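Aldehyde dehydrogenase (Listeria monocytogenes, PDB 3K9D) probably acts as an NAD- or NADP-dependent oxidoreductase on the aldehyde or oxo group of its substrates. Local coordinates at residues 74-79 and 416-421; 86-91 and 435-440; 371-376 and 394-399; 412-417 and 431-436. All blocks are in the same frame, centred on the assembly; numbering follows the deposited sequence.

Contact 1. Residues 74-79 and 416-421; sequences NVFASK and PALTLG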
loop_
_atom_site.group_PDB
_atom_site.type_symbol
_atom_site.label_atom_id
_atom_site.label_comp_id
_atom_site.label_asym_id
_atom_site.label_seq_id
_atom_site.Cartn_x
_atom_site.Cartn_y
_atom_site.Cartn_z
ATOM N N ASN A 74 14.234 -23.345 -3.929
ATOM C CA ASN A 74 14.559 -22.888 -5.270
ATOM C C ASN A 74 13.566 -23.381 -6.299
ATOM O O ASN A 74 13.211 -22.629 -7.211
ATOM C CB ASN A 74 15.995 -23.242 -5.630
ATOM C CG ASN A 74 16.983 -22.225 -5.107
ATOM O OD1 ASN A 74 16.605 -21.132 -4.713
ATOM N ND2 ASN A 74 18.266 -22.567 -5.132
ATOM N N VAL A 75 13.088 -24.624 -6.117
ATOM C CA VAL A 75 11.993 -25.212 -6.912
ATOM C C VAL A 75 10.676 -24.457 -6.713
ATOM O O VAL A 75 9.951 -24.182 -7.679
ATOM C CB VAL A 75 11.790 -26.747 -6.588
ATOM C CG1 VAL A 75 10.503 -27.304 -7.192
ATOM C CG2 VAL A 75 12.961 -27.555 -7.089
ATOM N N PHE A 76 10.362 -24.168 -5.455
ATOM C CA PHE A 76 9.161 -23.431 -5.098
ATOM C C PHE A 76 9.170 -22.047 -5.752
ATOM O O PHE A 76 8.248 -21.712 -6.481
ATOM C CB PHE A 76 9.004 -23.326 -3.571
ATOM C CG PHE A 76 7.890 -22.422 -3.147
ATOM C CD1 PHE A 76 6.572 -22.850 -3.214
ATOM C CD2 PHE A 76 8.161 -21.137 -2.680
ATOM C CE1 PHE A 76 5.539 -22.005 -2.847
ATOM C CE2 PHE A 76 7.136 -20.293 -2.303
ATOM C CZ PHE A 76 5.824 -20.723 -2.391
ATOM N N ALA A 77 10.236 -21.281 -5.510
ATOM C CA ALA A 77 10.429 -19.940 -6.073
ATOM C C ALA A 77 10.379 -19.857 -7.600
ATOM O O ALA A 77 9.985 -18.825 -8.151
ATOM C CB ALA A 77 11.723 -19.391 -5.606
ATOM N N SER A 78 10.808 -20.922 -8.272
ATOM C CA SER A 78 10.794 -20.970 -9.730
ATOM C C SER A 78 9.496 -21.622 -10.236
ATOM O O SER A 78 8.605 -20.913 -10.715
ATOM C CB SER A 78 12.078 -21.606 -10.305
ATOM O OG SER A 78 12.298 -22.927 -9.831
ATOM N N LYS A 79 9.358 -22.939 -10.070
ATOM C CA LYS A 79 8.222 -23.683 -10.647
ATOM C C LYS A 79 6.850 -23.336 -10.079
ATOM O O LYS A 79 5.895 -23.178 -10.837
ATOM C CB LYS A 79 8.451 -25.202 -10.577
ATOM C CG LYS A 79 9.345 -25.744 -11.669
ATOM C CD LYS A 79 8.621 -25.883 -13.013
ATOM C CE LYS A 79 9.517 -25.477 -14.179
ATOM N NZ LYS A 79 9.704 -23.987 -14.226
ATOM N N PRO A 416 1.475 -18.306 -3.708
ATOM C CA PRO A 416 2.864 -18.734 -3.519
ATOM C C PRO A 416 3.810 -17.538 -3.475
ATOM O O PRO A 416 3.925 -16.806 -4.467
ATOM C CB PRO A 416 3.155 -19.601 -4.754
ATOM C CG PRO A 416 1.860 -19.843 -5.400
ATOM C CD PRO A 416 0.939 -18.744 -5.011
ATOM N N ALA A 417 4.483 -17.361 -2.335
ATOM C CA ALA A 417 5.299 -16.177 -2.091
ATOM C C ALA A 417 6.338 -16.374 -1.006
ATOM O O ALA A 417 6.148 -17.146 -0.058
ATOM C CB ALA A 417 4.411 -14.961 -1.744
ATOM N N LEU A 418 7.426 -15.625 -1.131
ATOM C CA LEU A 418 8.438 -15.591 -0.097
ATOM C C LEU A 418 8.510 -14.220 0.573
ATOM O O LEU A 418 9.330 -14.004 1.465
ATOM C CB LEU A 418 9.790 -16.057 -0.659
ATOM C CG LEU A 418 9.806 -17.548 -1.032
ATOM C CD1 LEU A 418 10.920 -17.837 -2.021
ATOM C CD2 LEU A 418 9.918 -18.456 0.177
ATOM N N THR A 419 7.632 -13.309 0.140
ATOM C CA THR A 419 7.366 -12.048 0.858
ATOM C C THR A 419 5.948 -12.081 1.425
ATOM O O THR A 419 4.958 -11.981 0.702
ATOM C CB THR A 419 7.646 -10.796 -0.019
ATOM O OG1 THR A 419 9.044 -10.752 -0.309
ATOM C CG2 THR A 419 7.258 -9.485 0.699
ATOM N N LEU A 420 5.886 -12.257 2.738
ATOM C CA LEU A 420 4.653 -12.483 3.442
ATOM C C LEU A 420 4.346 -11.213 4.228
ATOM O O LEU A 420 4.987 -10.936 5.242
ATOM C CB LEU A 420 4.808 -13.717 4.362
ATOM C CG LEU A 420 5.370 -15.007 3.720
ATOM C CD1 LEU A 420 5.368 -16.190 4.694
ATOM C CD2 LEU A 420 4.604 -15.401 2.485
ATOM N N GLY A 421 3.400 -10.415 3.735
ATOM C CA GLY A 421 3.085 -9.144 4.388
ATOM C C GLY A 421 2.426 -9.370 5.734
ATOM O O GLY A 421 1.673 -10.333 5.890
#

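Contact 2. Residues 86-91 and 435-440; sequences KDMKTI and GPENLF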
loop_
_atom_site.group_PDB
_atom_site.type_symbol
_atom_site.label_atom_id
_atom_site.label_comp_id
_atom_site.label_asym_id
_atom_site.label_seq_id
_atom_site.Cartn_x
_atom_site.Cartn_y
_atom_site.Cartn_z
ATOM N N LYS A 86 1.762 -17.599 -14.579
ATOM C CA LYS A 86 1.831 -17.722 -16.049
ATOM C C LYS A 86 0.593 -17.254 -16.862
ATOM O O LYS A 86 0.742 -16.692 -17.948
ATOM C CB LYS A 86 2.257 -19.144 -16.465
ATOM C CG LYS A 86 1.243 -20.262 -16.246
ATOM C CD LYS A 86 1.738 -21.553 -16.912
ATOM C CE LYS A 86 0.598 -22.533 -17.203
ATOM N NZ LYS A 86 -0.058 -23.067 -15.968
ATOM N N ASP A 87 -0.614 -17.472 -16.339
ATOM C CA ASP A 87 -1.834 -17.148 -17.087
ATOM C C ASP A 87 -2.559 -15.887 -16.586
ATOM O O ASP A 87 -3.620 -15.521 -17.106
ATOM C CB ASP A 87 -2.783 -18.350 -17.122
ATOM C CG ASP A 87 -2.226 -19.514 -17.934
ATOM O OD1 ASP A 87 -1.550 -19.266 -18.953
ATOM O OD2 ASP A 87 -2.476 -20.676 -17.559
ATOM N N MET A 88 -1.963 -15.223 -15.598
ATOM C CA MET A 88 -2.506 -13.984 -15.024
ATOM C C MET A 88 -2.370 -12.802 -15.994
ATOM O O MET A 88 -1.364 -12.684 -16.700
ATOM C CB MET A 88 -1.808 -13.656 -13.703
ATOM C CG MET A 88 -2.204 -14.544 -12.498
ATOM S SD MET A 88 -1.221 -14.184 -11.012
ATOM C CE MET A 88 -1.621 -12.447 -10.735
ATOM N N LYS A 89 -3.383 -11.936 -16.022
ATOM C CA LYS A 89 -3.366 -10.736 -16.876
ATOM C C LYS A 89 -2.767 -9.589 -16.071
ATOM O O LYS A 89 -3.307 -9.210 -15.026
ATOM C CB LYS A 89 -4.771 -10.349 -17.356
ATOM C CG LYS A 89 -5.850 -11.416 -17.245
ATOM C CD LYS A 89 -6.141 -12.117 -18.553
ATOM C CE LYS A 89 -7.179 -13.212 -18.328
ATOM N NZ LYS A 89 -7.669 -13.810 -19.594
ATOM N N THR A 90 -1.633 -9.061 -16.534
ATOM C CA THR A 90 -0.845 -8.097 -15.752
ATOM C C THR A 90 -0.344 -6.892 -16.557
ATOM O O THR A 90 0.258 -5.966 -15.996
ATOM C CB THR A 90 0.388 -8.779 -15.078
ATOM O OG1 THR A 90 1.275 -9.295 -16.081
ATOM C CG2 THR A 90 -0.037 -9.901 -14.142
ATOM N N ILE A 91 -0.592 -6.918 -17.865
ATOM C CA ILE A 91 -0.039 -5.947 -18.804
ATOM C C ILE A 91 -1.160 -5.313 -19.636
ATOM O O ILE A 91 -1.987 -6.014 -20.218
ATOM C CB ILE A 91 1.024 -6.606 -19.752
ATOM C CG1 ILE A 91 2.211 -7.195 -18.968
ATOM C CG2 ILE A 91 1.498 -5.638 -20.849
ATOM C CD1 ILE A 91 3.118 -6.167 -18.277
ATOM N N GLY A 435 2.537 -10.823 -4.838
ATOM C CA GLY A 435 2.786 -11.266 -6.199
ATOM C C GLY A 435 2.557 -10.120 -7.153
ATOM O O GLY A 435 2.619 -8.962 -6.742
ATOM N N PRO A 436 2.270 -10.436 -8.432
ATOM C CA PRO A 436 2.058 -9.460 -9.518
ATOM C C PRO A 436 1.062 -8.347 -9.201
ATOM O O PRO A 436 1.336 -7.183 -9.478
ATOM C CB PRO A 436 1.534 -10.332 -10.659
ATOM C CG PRO A 436 2.218 -11.632 -10.441
ATOM C CD PRO A 436 2.171 -11.819 -8.935
ATOM N N GLU A 437 -0.060 -8.713 -8.582
ATOM C CA GLU A 437 -1.149 -7.783 -8.291
ATOM C C GLU A 437 -0.843 -6.738 -7.215
ATOM O O GLU A 437 -1.639 -5.827 -6.994
ATOM C CB GLU A 437 -2.429 -8.565 -7.949
ATOM C CG GLU A 437 -3.066 -9.252 -9.159
ATOM C CD GLU A 437 -4.359 -9.988 -8.840
ATOM O OE1 GLU A 437 -4.769 -10.831 -9.661
ATOM O OE2 GLU A 437 -4.976 -9.731 -7.780
ATOM N N ASN A 438 0.302 -6.875 -6.547
ATOM C CA ASN A 438 0.814 -5.855 -5.629
ATOM C C ASN A 438 1.879 -4.968 -6.274
ATOM O O ASN A 438 2.472 -4.102 -5.611
ATOM C CB ASN A 438 1.417 -6.516 -4.390
ATOM C CG ASN A 438 0.459 -7.470 -3.714
ATOM O OD1 ASN A 438 0.458 -8.657 -4.006
ATOM N ND2 ASN A 438 -0.379 -6.949 -2.831
ATOM N N LEU A 439 2.146 -5.217 -7.556
ATOM C CA LEU A 439 3.244 -4.576 -8.271
ATOM C C LEU A 439 2.810 -3.921 -9.581
ATOM O O LEU A 439 3.626 -3.685 -10.473
ATOM C CB LEU A 439 4.388 -5.570 -8.503
ATOM C CG LEU A 439 5.028 -6.055 -7.193
ATOM C CD1 LEU A 439 5.711 -7.378 -7.428
ATOM C CD2 LEU A 439 5.998 -4.999 -6.594
ATOM N N PHE A 440 1.514 -3.666 -9.694
ATOM C CA PHE A 440 1.005 -2.705 -10.673
ATOM C C PHE A 440 -0.122 -1.877 -10.073
ATOM O O PHE A 440 -0.834 -2.346 -9.173
ATOM C CB PHE A 440 0.642 -3.329 -12.048
ATOM C CG PHE A 440 -0.509 -4.299 -12.027
ATOM C CD1 PHE A 440 -1.817 -3.858 -12.206
ATOM C CD2 PHE A 440 -0.281 -5.661 -11.885
ATOM C CE1 PHE A 440 -2.883 -4.760 -12.203
ATOM C CE2 PHE A 440 -1.335 -6.572 -11.888
ATOM C CZ PHE A 440 -2.638 -6.125 -12.038
#

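Contact 3. Residues 371-376 and 394-399; sequences AGHTLI and VSRLLV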
loop_
_atom_site.group_PDB
_atom_site.type_symbol
_atom_site.label_atom_id
_atom_site.label_comp_id
_atom_site.label_asym_id
_atom_site.label_seq_id
_atom_site.Cartn_x
_atom_site.Cartn_y
_atom_site.Cartn_z
ATOM N N ALA A 371 2.383 -10.558 15.794
ATOM C CA ALA A 371 1.094 -10.060 15.281
ATOM C C ALA A 371 1.160 -9.715 13.791
ATOM O O ALA A 371 2.138 -9.128 13.315
ATOM C CB ALA A 371 0.618 -8.846 16.084
ATOM N N GLY A 372 0.139 -10.111 13.050
ATOM C CA GLY A 372 0.141 -9.882 11.614
ATOM C C GLY A 372 0.762 -10.969 10.758
ATOM O O GLY A 372 0.487 -11.025 9.572
ATOM N N HIS A 373 1.614 -11.820 11.323
ATOM C CA HIS A 373 2.251 -12.844 10.504
ATOM C C HIS A 373 1.393 -14.126 10.430
ATOM O O HIS A 373 0.377 -14.154 9.732
ATOM C CB HIS A 373 3.703 -13.127 10.942
ATOM C CG HIS A 373 4.592 -13.611 9.825
ATOM N ND1 HIS A 373 4.218 -14.604 8.947
ATOM C CD2 HIS A 373 5.838 -13.237 9.450
ATOM C CE1 HIS A 373 5.179 -14.803 8.063
ATOM N NE2 HIS A 373 6.177 -13.988 8.347
ATOM N N THR A 374 1.801 -15.165 11.162
ATOM C CA THR A 374 1.225 -16.516 11.042
ATOM C C THR A 374 0.834 -17.092 12.417
ATOM O O THR A 374 1.465 -16.778 13.421
ATOM C CB THR A 374 2.255 -17.484 10.388
ATOM O OG1 THR A 374 2.793 -16.898 9.206
ATOM C CG2 THR A 374 1.617 -18.799 10.001
ATOM N N LEU A 375 -0.232 -17.892 12.440
ATOM C CA LEU A 375 -0.569 -18.797 13.533
ATOM C C LEU A 375 -1.036 -20.098 12.863
ATOM O O LEU A 375 -1.605 -20.068 11.781
ATOM C CB LEU A 375 -1.663 -18.205 14.448
ATOM C CG LEU A 375 -2.206 -19.059 15.609
ATOM C CD1 LEU A 375 -2.522 -18.245 16.814
ATOM C CD2 LEU A 375 -3.450 -19.842 15.196
ATOM N N ILE A 376 -0.760 -21.233 13.497
ATOM C CA ILE A 376 -1.105 -22.546 12.947
ATOM C C ILE A 376 -2.062 -23.232 13.931
ATOM O O ILE A 376 -1.918 -23.098 15.133
ATOM C CB ILE A 376 0.167 -23.421 12.678
ATOM C CG1 ILE A 376 1.217 -22.671 11.845
ATOM C CG2 ILE A 376 -0.206 -24.753 11.996
ATOM C CD1 ILE A 376 2.313 -21.964 12.667
ATOM N N VAL A 394 -3.457 -12.234 12.983
ATOM C CA VAL A 394 -2.484 -12.673 11.970
ATOM C C VAL A 394 -3.042 -12.398 10.587
ATOM O O VAL A 394 -4.223 -12.121 10.445
ATOM C CB VAL A 394 -2.114 -14.196 12.076
ATOM C CG1 VAL A 394 -1.407 -14.504 13.397
ATOM C CG2 VAL A 394 -3.334 -15.090 11.872
ATOM N N SER A 395 -2.191 -12.483 9.574
ATOM C CA SER A 395 -2.630 -12.331 8.189
ATOM C C SER A 395 -2.806 -13.662 7.483
ATOM O O SER A 395 -3.517 -13.757 6.475
ATOM C CB SER A 395 -1.655 -11.460 7.419
ATOM O OG SER A 395 -1.553 -10.186 8.041
ATOM N N ARG A 396 -2.150 -14.690 8.008
ATOM C CA ARG A 396 -2.301 -16.034 7.464
ATOM C C ARG A 396 -2.503 -17.008 8.615
ATOM O O ARG A 396 -1.664 -17.127 9.495
ATOM C CB ARG A 396 -1.119 -16.426 6.536
ATOM C CG ARG A 396 0.264 -16.284 7.160
ATOM C CD ARG A 396 1.420 -16.213 6.162
ATOM N NE ARG A 396 1.272 -15.171 5.151
ATOM C CZ ARG A 396 1.366 -13.851 5.342
ATOM N NH1 ARG A 396 1.607 -13.334 6.533
ATOM N NH2 ARG A 396 1.212 -13.032 4.306
ATOM N N LEU A 397 -3.646 -17.679 8.624
ATOM C CA LEU A 397 -3.905 -18.684 9.644
ATOM C C LEU A 397 -3.972 -20.070 9.021
ATOM O O LEU A 397 -4.834 -20.379 8.211
ATOM C CB LEU A 397 -5.172 -18.370 10.432
ATOM C CG LEU A 397 -5.196 -18.812 11.897
ATOM C CD1 LEU A 397 -6.230 -17.991 12.619
ATOM C CD2 LEU A 397 -5.501 -20.278 12.053
ATOM N N LEU A 398 -3.047 -20.919 9.428
ATOM C CA LEU A 398 -2.889 -22.199 8.764
ATOM C C LEU A 398 -3.605 -23.320 9.499
ATOM O O LEU A 398 -3.514 -23.424 10.712
ATOM C CB LEU A 398 -1.413 -22.493 8.560
ATOM C CG LEU A 398 -0.697 -21.322 7.891
ATOM C CD1 LEU A 398 0.769 -21.588 7.896
ATOM C CD2 LEU A 398 -1.215 -21.030 6.470
ATOM N N VAL A 399 -4.358 -24.120 8.742
ATOM C CA VAL A 399 -5.106 -25.227 9.305
ATOM C C VAL A 399 -4.571 -26.553 8.757
ATOM O O VAL A 399 -4.520 -26.754 7.535
ATOM C CB VAL A 399 -6.632 -25.091 9.053
ATOM C CG1 VAL A 399 -7.400 -26.197 9.769
ATOM C CG2 VAL A 399 -7.150 -23.705 9.508
#

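Contact 4. Residues 412-417 and 431-436; sequences TNLVPA and SDNIGP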
loop_
_atom_site.group_PDB
_atom_site.type_symbol
_atom_site.label_atom_id
_atom_site.label_comp_id
_atom_site.label_asym_id
_atom_site.label_seq_id
_atom_site.Cartn_x
_atom_site.Cartn_y
_atom_site.Cartn_z
ATOM N N THR A 412 -0.373 -25.107 0.984
ATOM C CA THR A 412 -1.734 -24.533 0.945
ATOM C C THR A 412 -2.064 -23.868 -0.392
ATOM O O THR A 412 -1.194 -23.662 -1.238
ATOM C CB THR A 412 -1.979 -23.490 2.065
ATOM O OG1 THR A 412 -1.032 -22.409 1.969
ATOM C CG2 THR A 412 -1.938 -24.133 3.447
ATOM N N ASN A 413 -3.309 -23.543 -0.621
ATOM C CA ASN A 413 -3.668 -22.734 -1.741
ATOM C C ASN A 413 -3.543 -21.210 -1.595
ATOM O O ASN A 413 -4.093 -20.491 -2.357
ATOM C CB ASN A 413 -5.005 -23.150 -2.328
ATOM C CG ASN A 413 -4.980 -24.536 -2.968
ATOM O OD1 ASN A 413 -4.058 -24.913 -3.611
ATOM N ND2 ASN A 413 -6.013 -25.284 -2.744
ATOM N N LEU A 414 -2.801 -20.746 -0.615
ATOM C CA LEU A 414 -2.439 -19.326 -0.520
ATOM C C LEU A 414 -1.575 -18.935 -1.716
ATOM O O LEU A 414 -1.007 -19.803 -2.401
ATOM C CB LEU A 414 -1.679 -19.027 0.773
ATOM C CG LEU A 414 -2.366 -19.129 2.137
ATOM C CD1 LEU A 414 -1.403 -18.719 3.235
ATOM C CD2 LEU A 414 -3.645 -18.272 2.207
ATOM N N VAL A 415 -1.481 -17.635 -1.980
ATOM C CA VAL A 415 -0.617 -17.162 -3.055
ATOM C C VAL A 415 0.829 -17.594 -2.754
ATOM O O VAL A 415 1.329 -17.333 -1.663
ATOM C CB VAL A 415 -0.763 -15.630 -3.300
ATOM C CG1 VAL A 415 0.313 -15.132 -4.254
ATOM C CG2 VAL A 415 -2.151 -15.305 -3.879
ATOM N N PRO A 416 1.475 -18.306 -3.708
ATOM C CA PRO A 416 2.864 -18.734 -3.519
ATOM C C PRO A 416 3.810 -17.538 -3.475
ATOM O O PRO A 416 3.925 -16.806 -4.467
ATOM C CB PRO A 416 3.155 -19.601 -4.754
ATOM C CG PRO A 416 1.860 -19.843 -5.400
ATOM C CD PRO A 416 0.939 -18.744 -5.011
ATOM N N ALA A 417 4.483 -17.361 -2.335
ATOM C CA ALA A 417 5.299 -16.177 -2.091
ATOM C C ALA A 417 6.338 -16.374 -1.006
ATOM O O ALA A 417 6.148 -17.146 -0.058
ATOM C CB ALA A 417 4.411 -14.961 -1.744
ATOM N N SER A 431 -1.198 -7.223 3.847
ATOM C CA SER A 431 -1.258 -8.509 4.534
ATOM C C SER A 431 -1.098 -9.647 3.524
ATOM O O SER A 431 -1.215 -10.828 3.872
ATOM C CB SER A 431 -2.610 -8.651 5.241
ATOM O OG SER A 431 -3.670 -8.514 4.302
ATOM N N ASP A 432 -0.839 -9.293 2.265
ATOM C CA ASP A 432 -0.827 -10.308 1.223
ATOM C C ASP A 432 0.450 -11.132 1.219
ATOM O O ASP A 432 1.511 -10.678 1.673
ATOM C CB ASP A 432 -1.080 -9.698 -0.162
ATOM C CG ASP A 432 -2.410 -8.941 -0.241
ATOM O OD1 ASP A 432 -3.332 -9.218 0.558
ATOM O OD2 ASP A 432 -2.529 -8.060 -1.107
ATOM N N ASN A 433 0.318 -12.366 0.744
ATOM C CA ASN A 433 1.450 -13.084 0.176
ATOM C C ASN A 433 1.609 -12.424 -1.162
ATOM O O ASN A 433 0.742 -12.536 -2.026
ATOM C CB ASN A 433 1.109 -14.560 -0.023
ATOM C CG ASN A 433 1.302 -15.395 1.241
ATOM O OD1 ASN A 433 1.120 -14.917 2.355
ATOM N ND2 ASN A 433 1.660 -16.659 1.063
ATOM N N ILE A 434 2.695 -11.707 -1.352
ATOM C CA ILE A 434 2.655 -10.776 -2.455
ATOM C C ILE A 434 3.145 -11.347 -3.778
ATOM O O ILE A 434 3.961 -12.288 -3.824
ATOM C CB ILE A 434 3.174 -9.357 -2.096
ATOM C CG1 ILE A 434 4.687 -9.274 -2.095
ATOM C CG2 ILE A 434 2.507 -8.837 -0.827
ATOM C CD1 ILE A 434 5.160 -8.509 -3.299
ATOM N N GLY A 435 2.537 -10.823 -4.838
ATOM C CA GLY A 435 2.786 -11.266 -6.199
ATOM C C GLY A 435 2.557 -10.120 -7.153
ATOM O O GLY A 435 2.619 -8.962 -6.742
ATOM N N PRO A 436 2.270 -10.436 -8.432
ATOM C CA PRO A 436 2.058 -9.460 -9.518
ATOM C C PRO A 436 1.062 -8.347 -9.201
ATOM O O PRO A 436 1.336 -7.183 -9.478
ATOM C CB PRO A 436 1.534 -10.332 -10.659
ATOM C CG PRO A 436 2.218 -11.632 -10.441
ATOM C CD PRO A 436 2.171 -11.819 -8.935
HETATM O O HOH W 1 3.760 -14.476 -5.716
#

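Contact 1. Residues 74-79 and 416-421
F76 reaches from helix 67-85 into the loop at P416, A417 and L418, and the far end of its ring does most of the touching. F76 CZ lies 3.7 Å from P416 CB, the ring and the proline crossing at about a right angle. F76 CZ also comes within 3.6 Å of A417 N, which sits at the ring edge near its plane. L418 also meets this edge, its CG standing 4.0 Å from F76 CE2. Beside the ring, A77 CB touches L418 CD1 at 4.0 Å; so short a side chain lets the leucine branch come close to the helix surface. F76 CG is anti to the backbone N (chi1 172°), and the ring supplies the remaining length, which suits a site where the two backbones stay well apart.

A second shell surrounds these groups. F76 also meets the ring of H80, one turn on, and packs on A410. A417 is tied to I408 through the backbone, while L418 rests on S123 of helix 121-134. On the helix itself N74 O accepts from both S78 N and S78 OG, the hydroxyl at 2.8 Å, where the helix widens into a pi-type turn at 76-79. The amide of N74 binds T122 through OD1 and the carbonyl of R51 through ND2, anchoring this helix to its neighbours. The contact is thus a buried apolar seam of the aldehyde dehydrogenase fold, in which the loop after helix 403-407 returns to lie against the helices of the N-terminal part of the chain.

Contact 2. Residues 86-91 and 435-440
M88 sends its side chain from the loop after helix 67-85 onto P436 and E437. Its CB already points toward 435-440, CG lies anti to the carbonyl carbon, and SD continues the chain outward (chi2 175°). The turn at chi3, 60°, then swings the methyl CE against the other loop. There M88 CE meets P436 CB at 3.8 Å and, on another side, E437 OE1 at 3.7 Å, with E437 CG also in touch; a flexible thioether suits this partly exposed place, where it must fit both a ring and an acidic chain. Both loops lead into the mixed sheet: segment 86-91 runs into strand 92-97, and segment 435-440 runs into strand 440-447. Each of these strands pairs with strand 102-116, so the contact joins two entrances to one sheet. P436 opens a short 3-10 turn, a position its fixed phi favours, and N438 OD1 reaches back across the turn to accept from G435 N at 3.1 Å, nearly straight at 169°. On P436 CB also rests T90 CG2, 3.8 Å away, while the T90 hydroxyl turns to the carbonyl of K134. T90 O stands 4.2 Å above one face of the F440 ring, offset toward the rim.

Contact 3. Residues 371-376 and 394-399
R396 and T374 are brought together by their torsions: R396 CG sits between its backbone N and carbonyl carbon (chi1 54°), while T374 OG1 lies anti to its own carbonyl carbon (chi1 -49°). T374 OG1 thus rests 3.3 Å from R396 CG, and it also shares a 2.7 Å hydrogen bond with H373 ND1. The guanidinium goes on to N433 and G421. In the backbone, H373 O accepts twice, from R396 N at 3.1 Å nearly along the C=O axis and from S395 N, which stands above the carbonyl plane. S395 OG reaches G372 O at 2.7 Å, and the positive phi of G372 suits a glycine. Beyond this corner L398 N bonds L375 O at 2.9 Å, nearly straight, whereas L375 N to R396 O is weak. T374 and I376 share one face with R396 and L398, and T374 CG2 meets L398 CD1 at 3.6 Å. On the other face L375 and L397 lie side by side, their CD2 atoms 3.8 Å apart, under F388 of helix 382-391. Strands 374-378 and 396-399 with that helix form the beta-alpha-beta crossover at one border of the chain's parallel sheet, which runs on into a strand of the second subunit.

Contact 4. Residues 412-417 and 431-436
Within the long loop that links helix 403-407 to strand 440-447 the chain doubles back, and N433 meets V415 where its two arms lie together. N433 ND2 donates to V415 O at 2.8 Å; the acceptor is close to the amide plane, and the hydrogen bond is only moderately bent, with an N-H...O angle of 155°. N433 CG is anti to the carbonyl carbon (chi1 -84°), while N433 CB, placed by the backbone, packs 3.7 Å from A417 CB. V415 covers the N433 backbone in turn, its CG1 3.4 Å from N433 O, a compact branched side chain that packs against the other arm. A417 CB lies 3.4 Å from I434 O, a closeness its small methyl allows. Further along, one water donates to both P416 O, at 2.6 Å, and I434 O, at 2.9 Å, while I434 O also pairs with the hydroxyl of Y127. Toward the second subunit, D432 forms a salt bridge with its R444. The other partners of N433 are G407 O for ND2 and R396 NH2 for OD1. Its amide therefore donates two bonds and accepts a third, which fixes which end is oxygen, and the arginine charge would be expected to polarise it and strengthen its donation to V415 O.

Overall arrangement
Contacts 1, 3 and 4 are buried, whereas contact 2 is partly buried, its centre about 19 Å from the centre of the chain. Contacts 1, 2 and 4 all use the loop between helix 403-407 and strand 440-447: contacts 1 and 4 share P416 and A417, contacts 2 and 4 share G435 and P436. Chemistry follows place. Contacts 1 and 2 join this loop to helix 67-85 and its exit mainly by apolar touches, contact 3 is mainly backbone pairing in a sheet, and contact 4 rests on an amide and a water. R396 connects contact 3 to contact 4 through N433 and to contact 1 through G421. Contacts 3 and 4 both reach the second subunit.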